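Local atomic coordinates of DUF72 domain-containing protein (Thermotoga maritima, PDB entry 1VPQ), a protein that is of unknown function but belongs to the DUF72 family, whose members are assigned to the TIM-barrel clan. Residues 177-182 and 189-194; 216-221 and 252-257; 92-97 and 125-130. One frame throughout, in Å; residues are numbered along the deposited sequence. Where two conformers were deposited one is given.

Interaction 1 (177-182 and 189-194); sequences FVVVDE and FPYRPI. With SO4 (sulfate ion), chain D.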
loop_
_atom_site.group_PDB
_atom_site.type_symbol
_atom_site.label_atom_id
_atom_site.label_comp_id
_atom_site.label_asym_id
_atom_site.label_seq_id
_atom_site.Cartn_x
_atom_site.Cartn_y
_atom_site.Cartn_z
ATOM N N PHE A 177 5.102 -6.434 8.084
ATOM C CA PHE A 177 5.328 -5.053 8.486
ATOM C C PHE A 177 5.473 -4.128 7.268
ATOM O O PHE A 177 6.294 -4.377 6.380
ATOM C CB PHE A 177 6.580 -4.961 9.371
ATOM C CG PHE A 177 6.955 -3.557 9.725
ATOM C CD1 PHE A 177 6.166 -2.814 10.595
ATOM C CD2 PHE A 177 8.075 -2.963 9.168
ATOM C CE1 PHE A 177 6.497 -1.517 10.916
ATOM C CE2 PHE A 177 8.409 -1.666 9.481
ATOM C CZ PHE A 177 7.619 -0.938 10.348
ATOM N N VAL A 178 4.667 -3.066 7.231
ATOM C CA VAL A 178 4.769 -2.061 6.180
ATOM C C VAL A 178 5.873 -1.062 6.499
ATOM O O VAL A 178 5.746 -0.248 7.415
ATOM C CB VAL A 178 3.449 -1.317 5.984
ATOM C CG1 VAL A 178 3.603 -0.200 4.949
ATOM C CG2 VAL A 178 2.378 -2.291 5.534
ATOM N N VAL A 179 6.958 -1.133 5.738
ATOM C CA VAL A 179 8.066 -0.188 5.883
ATOM C C VAL A 179 7.654 1.103 5.182
ATOM O O VAL A 179 7.414 1.110 3.980
ATOM C CB VAL A 179 9.373 -0.708 5.257
ATOM C CG1 VAL A 179 10.490 0.330 5.417
ATOM C CG2 VAL A 179 9.780 -2.050 5.868
ATOM N N VAL A 180 7.587 2.191 5.941
ATOM C CA VAL A 180 7.023 3.437 5.433
ATOM C C VAL A 180 8.066 4.544 5.343
ATOM O O VAL A 180 8.869 4.735 6.265
ATOM C CB VAL A 180 5.901 3.968 6.340
ATOM C CG1 VAL A 180 5.270 5.228 5.743
ATOM C CG2 VAL A 180 4.850 2.939 6.546
ATOM N N ASP A 181 8.038 5.275 4.228
ATOM C CA ASP A 181 8.669 6.584 4.171
ATOM C C ASP A 181 7.593 7.672 4.114
ATOM O O ASP A 181 6.776 7.719 3.192
ATOM C CB ASP A 181 9.644 6.728 3.005
ATOM C CG ASP A 181 10.569 7.919 3.188
ATOM O OD1 ASP A 181 11.492 7.830 4.029
ATOM O OD2 ASP A 181 10.349 8.952 2.518
ATOM N N GLU A 182 7.639 8.528 5.130
ATOM C CA GLU A 182 6.662 9.566 5.416
ATOM C C GLU A 182 7.432 10.838 5.714
ATOM O O GLU A 182 8.646 10.785 5.880
ATOM C CB GLU A 182 5.906 9.193 6.696
ATOM C CG GLU A 182 4.544 8.599 6.505
ATOM C CD GLU A 182 3.996 8.019 7.785
ATOM O OE1 GLU A 182 4.221 8.599 8.863
ATOM O OE2 GLU A 182 3.338 6.971 7.723
ATOM N N PHE A 189 5.301 7.948 12.176
ATOM C CA PHE A 189 6.041 6.704 12.306
ATOM C C PHE A 189 7.297 6.780 11.434
ATOM O O PHE A 189 7.224 7.200 10.275
ATOM C CB PHE A 189 5.160 5.511 11.918
ATOM C CG PHE A 189 5.722 4.180 12.333
ATOM C CD1 PHE A 189 6.588 3.494 11.504
ATOM C CD2 PHE A 189 5.387 3.615 13.551
ATOM C CE1 PHE A 189 7.121 2.264 11.885
ATOM C CE2 PHE A 189 5.910 2.386 13.930
ATOM C CZ PHE A 189 6.775 1.711 13.096
ATOM N N PRO A 190 8.461 6.390 11.992
ATOM C CA PRO A 190 9.719 6.496 11.245
ATOM C C PRO A 190 9.922 5.412 10.192
ATOM O O PRO A 190 9.117 4.491 10.067
ATOM C CB PRO A 190 10.778 6.358 12.338
ATOM C CG PRO A 190 10.145 5.483 13.349
ATOM C CD PRO A 190 8.682 5.851 13.346
ATOM N N TYR A 191 11.008 5.544 9.444
ATOM C CA TYR A 191 11.376 4.575 8.416
ATOM C C TYR A 191 12.146 3.470 9.090
ATOM O O TYR A 191 13.257 3.690 9.537
ATOM C CB TYR A 191 12.236 5.249 7.347
ATOM C CG TYR A 191 12.836 4.334 6.318
ATOM C CD1 TYR A 191 12.110 3.945 5.202
ATOM C CD2 TYR A 191 14.151 3.886 6.440
ATOM C CE1 TYR A 191 12.668 3.106 4.243
ATOM C CE2 TYR A 191 14.718 3.057 5.493
ATOM C CZ TYR A 191 13.975 2.671 4.394
ATOM O OH TYR A 191 14.529 1.846 3.443
ATOM N N ARG A 192 11.525 2.302 9.193
ATOM C CA ARG A 192 12.158 1.117 9.797
ATOM C C ARG A 192 12.246 -0.024 8.781
ATOM O O ARG A 192 11.257 -0.710 8.540
ATOM C CB ARG A 192 11.377 0.635 11.040
ATOM C CG ARG A 192 11.444 1.507 12.299
ATOM C CD ARG A 192 12.638 2.429 12.289
ATOM N NE ARG A 192 13.049 2.946 13.584
ATOM C CZ ARG A 192 13.789 4.038 13.746
ATOM N NH1 ARG A 192 14.165 4.767 12.700
ATOM N NH2 ARG A 192 14.133 4.421 14.964
ATOM N N PRO A 193 13.432 -0.237 8.181
ATOM C CA PRO A 193 13.532 -1.279 7.172
ATOM C C PRO A 193 13.721 -2.638 7.849
ATOM O O PRO A 193 14.845 -3.103 8.045
ATOM C CB PRO A 193 14.724 -0.835 6.328
ATOM C CG PRO A 193 15.571 -0.015 7.241
ATOM C CD PRO A 193 14.718 0.448 8.392
ATOM N N ILE A 194 12.585 -3.234 8.216
ATOM C CA ILE A 194 12.517 -4.435 9.053
ATOM C C ILE A 194 11.510 -5.417 8.470
ATOM O O ILE A 194 10.490 -5.008 7.891
ATOM C CB ILE A 194 12.082 -4.075 10.505
ATOM C CG1 ILE A 194 13.230 -3.401 11.256
ATOM C CG2 ILE A 194 11.634 -5.316 11.301
ATOM C CD1 ILE A 194 12.764 -2.668 12.473
HETATM S S SO4 D . 13.837 8.185 9.820
HETATM O O1 SO4 D . 12.469 8.668 10.035
HETATM O O2 SO4 D . 14.364 7.522 11.019
HETATM O O3 SO4 D . 13.867 7.247 8.714
HETATM O O4 SO4 D . 14.685 9.304 9.453
HETATM O O HOH W 1 8.437 -5.813 6.095
HETATM O O HOH W 2 8.639 2.365 8.584
HETATM O O HOH W 3 8.758 7.322 7.674
#
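V180 and Y191 bring their CA atoms within 5.4 Å where the end of strand 176-181 meets the irregular 189-194 segment, the two running 136° apart. Instead of pairing as strands they are joined through ordered water: one molecule accepts from V180 N and R192 N and donates to P190 O, a second donates to both V180 O and F189 O, and a third joins F177 O to I194 O. Among the direct contacts is a CA-H...O contact, Y191 CA lying 3.3 Å from V180 O. F177 has CG anti to its backbone N (chi1 175°), and its ring meets F189 rim to rim and tip to tip, CZ to F189 CE1 at 3.6 Å with the planes turned 53°. On the same ring CE2 comes edge-on to R192 O at 3.1 Å, a polarised aromatic C-H beside a carbonyl. V179, branched at CB, touches with both methyls: CG2 lies 3.3 Å from R192 O, and CG1 lies 3.7 Å from Y191 CE1. P193, centre of an inverse gamma turn, suits this bend. Y191 OH, at the far end of the aromatic ring, bonds D235, and the D181 carboxylate is held by R207, K184 and Y224. The strand is flanked in the barrel sheet by strands 152-155 and 199-204, while helix 164-173 packs L170 and Y167 against F177 and F189.

Interaction 2 (216-221 and 252-257); sequences GEERYD and NCYKGQ. With SO4 (sulfate ion), chain C; SO4 (sulfate ion), chain B.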
loop_
_atom_site.group_PDB
_atom_site.type_symbol
_atom_site.label_atom_id
_atom_site.label_comp_id
_atom_site.label_asym_id
_atom_site.label_seq_id
_atom_site.Cartn_x
_atom_site.Cartn_y
_atom_site.Cartn_z
ATOM N N GLY A 216 -6.420 17.409 1.220
ATOM C CA GLY A 216 -6.602 16.208 0.396
ATOM C C GLY A 216 -5.283 15.614 -0.072
ATOM O O GLY A 216 -4.417 15.312 0.761
ATOM N N GLU A 217 -5.119 15.449 -1.391
ATOM C CA GLU A 217 -3.862 14.903 -1.938
ATOM C C GLU A 217 -2.819 16.001 -2.237
ATOM O O GLU A 217 -1.770 15.723 -2.821
ATOM C CB GLU A 217 -4.087 13.948 -3.148
ATOM C CG GLU A 217 -2.771 13.228 -3.630
ATOM C CD GLU A 217 -2.904 11.750 -4.027
ATOM O OE1 GLU A 217 -3.248 11.456 -5.191
ATOM O OE2 GLU A 217 -2.593 10.872 -3.191
ATOM N N GLU A 218 -3.083 17.237 -1.814
ATOM C CA GLU A 218 -2.014 18.243 -1.730
ATOM C C GLU A 218 -1.017 17.848 -0.621
ATOM O O GLU A 218 0.141 18.267 -0.623
ATOM C CB GLU A 218 -2.580 19.646 -1.484
ATOM C CG GLU A 218 -3.461 20.164 -2.635
ATOM C CD GLU A 218 -3.735 21.666 -2.565
ATOM O OE1 GLU A 218 -3.069 22.359 -1.766
ATOM O OE2 GLU A 218 -4.613 22.162 -3.315
ATOM N N ARG A 219 -1.492 17.043 0.322
ATOM C CA ARG A 219 -0.648 16.416 1.334
ATOM C C ARG A 219 0.477 15.551 0.731
ATOM O O ARG A 219 1.595 15.504 1.270
ATOM C CB ARG A 219 -1.522 15.555 2.250
ATOM C CG ARG A 219 -0.748 14.565 3.067
ATOM C CD ARG A 219 -1.640 13.525 3.678
ATOM N NE ARG A 219 -2.128 13.920 4.994
ATOM C CZ ARG A 219 -2.678 13.080 5.866
ATOM N NH1 ARG A 219 -2.815 11.792 5.565
ATOM N NH2 ARG A 219 -3.091 13.535 7.040
ATOM N N TYR A 220 0.167 14.869 -0.374
ATOM C CA TYR A 220 1.109 13.976 -1.061
ATOM C C TYR A 220 1.864 14.666 -2.207
ATOM O O TYR A 220 2.517 14.002 -3.014
ATOM C CB TYR A 220 0.380 12.741 -1.586
ATOM C CG TYR A 220 -0.342 11.956 -0.516
ATOM C CD1 TYR A 220 0.333 11.017 0.271
ATOM C CD2 TYR A 220 -1.704 12.139 -0.294
ATOM C CE1 TYR A 220 -0.339 10.290 1.259
ATOM C CE2 TYR A 220 -2.384 11.423 0.687
ATOM C CZ TYR A 220 -1.699 10.502 1.464
ATOM O OH TYR A 220 -2.382 9.802 2.436
ATOM N N ASP A 221 1.791 15.995 -2.270
ATOM C CA ASP A 221 2.569 16.748 -3.252
ATOM C C ASP A 221 4.051 16.728 -2.874
ATOM O O ASP A 221 4.522 17.539 -2.071
ATOM C CB ASP A 221 2.061 18.186 -3.380
ATOM C CG ASP A 221 2.811 18.975 -4.428
ATOM O OD1 ASP A 221 3.559 18.369 -5.225
ATOM O OD2 ASP A 221 2.645 20.211 -4.460
ATOM N N ASN A 252 2.760 9.206 -3.431
ATOM C CA ASN A 252 2.820 10.647 -3.687
ATOM C C ASN A 252 2.236 10.958 -5.050
ATOM O O ASN A 252 2.916 11.487 -5.917
ATOM C CB ASN A 252 4.258 11.171 -3.569
ATOM C CG ASN A 252 5.243 10.430 -4.467
ATOM O OD1 ASN A 252 5.210 9.207 -4.570
ATOM N ND2 ASN A 252 6.144 11.174 -5.098
ATOM N N CYS A 253 0.957 10.634 -5.219
ATOM C CA CYS A 253 0.323 10.538 -6.545
ATOM C C CYS A 253 -0.126 11.873 -7.129
ATOM O O CYS A 253 -0.573 11.929 -8.274
ATOM C CB CYS A 253 -0.868 9.561 -6.493
ATOM S SG CYS A 253 -0.404 7.785 -6.329
ATOM N N TYR A 254 -0.000 12.942 -6.350
ATOM C CA TYR A 254 -0.375 14.287 -6.813
ATOM C C TYR A 254 0.401 14.648 -8.083
ATOM O O TYR A 254 1.636 14.710 -8.072
ATOM C CB TYR A 254 -0.100 15.315 -5.713
ATOM C CG TYR A 254 -0.517 16.740 -6.024
ATOM C CD1 TYR A 254 -1.829 17.162 -5.832
ATOM C CD2 TYR A 254 0.412 17.673 -6.471
ATOM C CE1 TYR A 254 -2.215 18.493 -6.105
ATOM C CE2 TYR A 254 0.041 18.996 -6.746
ATOM C CZ TYR A 254 -1.274 19.397 -6.559
ATOM O OH TYR A 254 -1.640 20.700 -6.824
ATOM N N LYS A 255 -0.337 14.851 -9.175
ATOM C CA LYS A 255 0.227 15.231 -10.481
ATOM C C LYS A 255 1.271 14.240 -11.036
ATOM O O LYS A 255 2.233 14.638 -11.701
ATOM C CB LYS A 255 0.786 16.657 -10.426
ATOM C CG LYS A 255 -0.290 17.721 -10.234
ATOM C CD LYS A 255 0.334 19.108 -10.152
ATOM C CE LYS A 255 -0.707 20.227 -10.041
ATOM N NZ LYS A 255 -0.727 21.092 -11.243
ATOM N N GLY A 256 1.063 12.954 -10.769
ATOM C CA GLY A 256 1.861 11.898 -11.394
ATOM C C GLY A 256 3.251 11.706 -10.815
ATOM O O GLY A 256 4.047 10.940 -11.356
ATOM N N GLN A 257 3.532 12.380 -9.702
ATOM C CA GLN A 257 4.837 12.320 -9.065
ATOM C C GLN A 257 5.167 10.893 -8.645
ATOM O O GLN A 257 6.295 10.442 -8.828
ATOM C CB GLN A 257 4.899 13.304 -7.888
ATOM C CG GLN A 257 5.078 14.743 -8.376
ATOM C CD GLN A 257 4.774 15.810 -7.342
ATOM O OE1 GLN A 257 3.789 15.728 -6.610
ATOM N NE2 GLN A 257 5.611 16.847 -7.305
HETATM S S SO4 C . -4.027 10.362 8.982
HETATM O O1 SO4 C . -4.772 9.584 7.996
HETATM O O2 SO4 C . -4.806 11.508 9.415
HETATM O O3 SO4 C . -3.757 9.541 10.153
HETATM O O4 SO4 C . -2.766 10.824 8.415
HETATM S S SO4 B . -2.365 6.525 3.060
HETATM O O1 SO4 B . -1.603 5.871 4.119
HETATM O O2 SO4 B . -3.561 7.154 3.610
HETATM O O3 SO4 B . -1.518 7.541 2.453
HETATM O O4 SO4 B . -2.785 5.528 2.082
#
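The Y254 ring meets three residues of 216-221 at oblique angles: E217 O approaches CD1 at 3.3 Å, D221 CG approaches CD2 at 3.4 Å, and the E218 side chain lies alongside, its CG against CE1. K255 CG lies over one face of this ring, toward its rim. The D221 carboxylate is turned 38° from the ring plane, whereas that of E217 stands at 85°. The Y220 ring has R219 CD over one face and E217 CA at its edge. The E217 chain bends at chi2, and its OE1 lies 3.3 Å from C253 CB. N252 CB lies 3.4 Å from Y220 O, while chi1 55° puts CG between the backbone N and the carbonyl carbon, and the side chain's end leads away; ND2 bonds Y222 O and N261 OD1. Both segments lie in loops after barrel strands, 199-204 and 245-250, the second running into helix 257-270, on the side where TIM barrels usually keep their active sites. E218 to D221 forms a type I turn, and G256, whose positive phi is easy for glycine, is the N-cap of that helix. From the turn R219 reaches a sulfate edge-on, NH1 and NH2 making weak bonds to its O4 at 3.0 and 3.1 Å. That sulfate also takes R157 NE and F129 N. The Y220 hydroxyl faces a second sulfate, which K84, R203 and R157 also bind.

Interaction 3 (92-97 and 125-130); sequences VLWKEG and AQFPFS. With SO4 (sulfate ion), chain C.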
loop_
_atom_site.group_PDB
_atom_site.type_symbol
_atom_site.label_atom_id
_atom_site.label_comp_id
_atom_site.label_asym_id
_atom_site.label_seq_id
_atom_site.Cartn_x
_atom_site.Cartn_y
_atom_site.Cartn_z
ATOM N N VAL A 92 -12.296 2.963 12.465
ATOM C CA VAL A 92 -13.564 3.126 13.192
ATOM C C VAL A 92 -13.737 2.142 14.354
ATOM O O VAL A 92 -13.795 2.555 15.502
ATOM C CB VAL A 92 -14.782 3.004 12.236
ATOM C CG1 VAL A 92 -16.086 3.274 12.974
ATOM C CG2 VAL A 92 -14.651 3.959 11.063
ATOM N N LEU A 93 -13.815 0.850 14.049
ATOM C CA LEU A 93 -14.250 -0.156 15.024
ATOM C C LEU A 93 -13.403 -0.179 16.290
ATOM O O LEU A 93 -13.924 -0.390 17.378
ATOM C CB LEU A 93 -14.246 -1.558 14.404
ATOM C CG LEU A 93 -15.243 -1.812 13.270
ATOM C CD1 LEU A 93 -14.947 -3.147 12.624
ATOM C CD2 LEU A 93 -16.687 -1.757 13.763
ATOM N N TRP A 94 -12.102 0.031 16.152
ATOM C CA TRP A 94 -11.204 0.026 17.311
ATOM C C TRP A 94 -11.485 1.190 18.277
ATOM O O TRP A 94 -11.218 1.081 19.477
ATOM C CB TRP A 94 -9.738 0.026 16.861
ATOM C CG TRP A 94 -9.346 1.211 16.058
ATOM C CD1 TRP A 94 -9.327 1.310 14.696
ATOM C CD2 TRP A 94 -8.920 2.483 16.559
ATOM N NE1 TRP A 94 -8.906 2.560 14.322
ATOM C CE2 TRP A 94 -8.651 3.299 15.446
ATOM C CE3 TRP A 94 -8.724 3.005 17.841
ATOM C CZ2 TRP A 94 -8.209 4.613 15.576
ATOM C CZ3 TRP A 94 -8.282 4.310 17.967
ATOM C CH2 TRP A 94 -8.030 5.098 16.843
ATOM N N LYS A 95 -12.004 2.301 17.739
ATOM C CA LYS A 95 -12.444 3.445 18.543
ATOM C C LYS A 95 -13.710 3.107 19.329
ATOM O O LYS A 95 -13.969 3.697 20.375
ATOM C CB LYS A 95 -12.742 4.675 17.667
ATOM C CG LYS A 95 -11.577 5.245 16.856
ATOM C CD LYS A 95 -11.983 6.599 16.260
ATOM C CE LYS A 95 -10.872 7.265 15.456
ATOM N NZ LYS A 95 -11.063 7.115 13.993
ATOM N N GLU A 96 -14.496 2.171 18.804
ATOM C CA GLU A 96 -15.803 1.816 19.364
ATOM C C GLU A 96 -15.801 0.505 20.159
ATOM O O GLU A 96 -16.835 0.098 20.683
ATOM C CB GLU A 96 -16.825 1.724 18.230
ATOM C CG GLU A 96 -16.780 2.915 17.301
ATOM C CD GLU A 96 -17.776 2.834 16.170
ATOM O OE1 GLU A 96 -18.015 1.716 15.658
ATOM O OE2 GLU A 96 -18.302 3.900 15.786
ATOM N N GLY A 97 -14.642 -0.150 20.239
ATOM C CA GLY A 97 -14.505 -1.423 20.954
ATOM C C GLY A 97 -15.252 -2.569 20.296
ATOM O O GLY A 97 -15.838 -3.416 20.976
ATOM N N ALA A 125 -3.753 -3.240 5.963
ATOM C CA ALA A 125 -4.460 -2.516 7.009
ATOM C C ALA A 125 -3.608 -1.336 7.438
ATOM O O ALA A 125 -2.627 -1.502 8.171
ATOM C CB ALA A 125 -4.748 -3.439 8.195
ATOM N N GLN A 126 -3.976 -0.148 6.960
ATOM C CA GLN A 126 -3.251 1.088 7.274
ATOM C C GLN A 126 -4.048 1.926 8.270
ATOM O O GLN A 126 -5.169 2.339 7.992
ATOM C CB GLN A 126 -2.942 1.880 5.993
ATOM C CG GLN A 126 -2.439 3.315 6.195
ATOM C CD GLN A 126 -3.558 4.354 6.154
ATOM O OE1 GLN A 126 -4.305 4.433 5.175
ATOM N NE2 GLN A 126 -3.678 5.155 7.216
ATOM N N PHE A 127 -3.434 2.190 9.420
ATOM C CA PHE A 127 -4.097 2.845 10.536
ATOM C C PHE A 127 -3.746 4.318 10.622
ATOM O O PHE A 127 -2.624 4.705 10.320
ATOM C CB PHE A 127 -3.714 2.132 11.825
ATOM C CG PHE A 127 -4.306 0.765 11.934
ATOM C CD1 PHE A 127 -3.663 -0.326 11.376
ATOM C CD2 PHE A 127 -5.530 0.575 12.567
ATOM C CE1 PHE A 127 -4.219 -1.587 11.454
ATOM C CE2 PHE A 127 -6.090 -0.678 12.655
ATOM C CZ PHE A 127 -5.439 -1.763 12.102
ATOM N N PRO A 128 -4.711 5.154 11.042
ATOM C CA PRO A 128 -4.474 6.590 11.074
ATOM C C PRO A 128 -3.593 7.039 12.247
ATOM O O PRO A 128 -3.169 6.217 13.086
ATOM C CB PRO A 128 -5.886 7.175 11.183
ATOM C CG PRO A 128 -6.673 6.126 11.880
ATOM C CD PRO A 128 -6.059 4.802 11.522
ATOM N N PHE A 129 -3.311 8.340 12.272
ATOM C CA PHE A 129 -2.491 8.984 13.303
ATOM C C PHE A 129 -3.067 8.761 14.697
ATOM O O PHE A 129 -2.324 8.538 15.653
ATOM C CB PHE A 129 -2.400 10.481 13.013
ATOM C CG PHE A 129 -1.392 11.209 13.854
ATOM C CD1 PHE A 129 -0.039 11.045 13.629
ATOM C CD2 PHE A 129 -1.798 12.074 14.861
ATOM C CE1 PHE A 129 0.892 11.716 14.400
ATOM C CE2 PHE A 129 -0.872 12.750 15.634
ATOM C CZ PHE A 129 0.475 12.572 15.405
ATOM N N SER A 130 -4.395 8.809 14.787
ATOM C CA SER A 130 -5.133 8.617 16.046
ATOM C C SER A 130 -5.041 7.211 16.647
ATOM O O SER A 130 -5.337 7.028 17.817
ATOM C CB SER A 130 -6.607 8.939 15.829
ATOM O OG SER A 130 -7.136 8.104 14.818
HETATM S S SO4 C . -4.027 10.362 8.982
HETATM O O1 SO4 C . -4.772 9.584 7.996
HETATM O O2 SO4 C . -4.806 11.508 9.415
HETATM O O3 SO4 C . -3.757 9.541 10.153
HETATM O O4 SO4 C . -2.766 10.824 8.415
HETATM O O HOH W 4 -8.870 9.756 13.545
#
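W94 and F127 form the aromatic part of this contact, an offset edge-to-face pair: the edge of F127 points at the face of the five-membered ring of W94, with centroids 6.0 Å apart and planes at 60°. The indole reaches this place with CG between the backbone N and the carbonyl carbon (chi1 61°). Its NE1 is at the edge of the phenylalanine ring but gives its hydrogen to T90 O, which should help to fix the rotation of the ring.

The apolar contacts extend the indole's six-membered part. P128 CG lies near the indole plane, 4.3 Å from W94 CZ2, a stiff pyrrolidine against a rigid ring. Within the same segment as the indole, K95 CG rests over one of its faces, 3.4 Å above the plane and toward the rim.

Among the polar groups, S130 meets the six-membered end of the indole: OG lies at its edge, in plane, 3.7 Å from W94 CZ2, and S130 O lies 3.5 Å from W94 CH2. Serine, being small and polar, can sit against this edge while keeping a water at 2.7 Å from its OG. K95 CE is 3.9 Å from S130 OG; K95 NZ binds H91 O and makes a weak bond to that water.

Only 190 Å² is buried, so this is a light surface contact at the barrel's rim. The 125-130 segment continues strand 120-126, whose backbone pairs with strand 152-155, and it brings F127 against L141 of helix 135-147. W94 stands on the short, weakly bonded helix 93-96 that follows helix 87-91, and also touches N137, Y140 and F131.

How the interactions relate
The three contacts are distinct, their nearest atoms about 6 to 7 Å apart, yet they gather beside one end of the barrel sheet. Interactions 1 and 3 lie on strands 176-181 and 120-126, on either side of strand 152-155, with centres 19 Å apart. Interactions 2 and 3, whose centres are 24 Å apart, share a sulfate: R219 from one and F129 N from the other reach it, with R157 NE as a third partner. R157 also binds the sulfate near Y220, and makes a weak, long ion pair with E182 of interaction 1. Though probably from the crystallisation liquor, these two sulfates may mark an anion-friendly pocket.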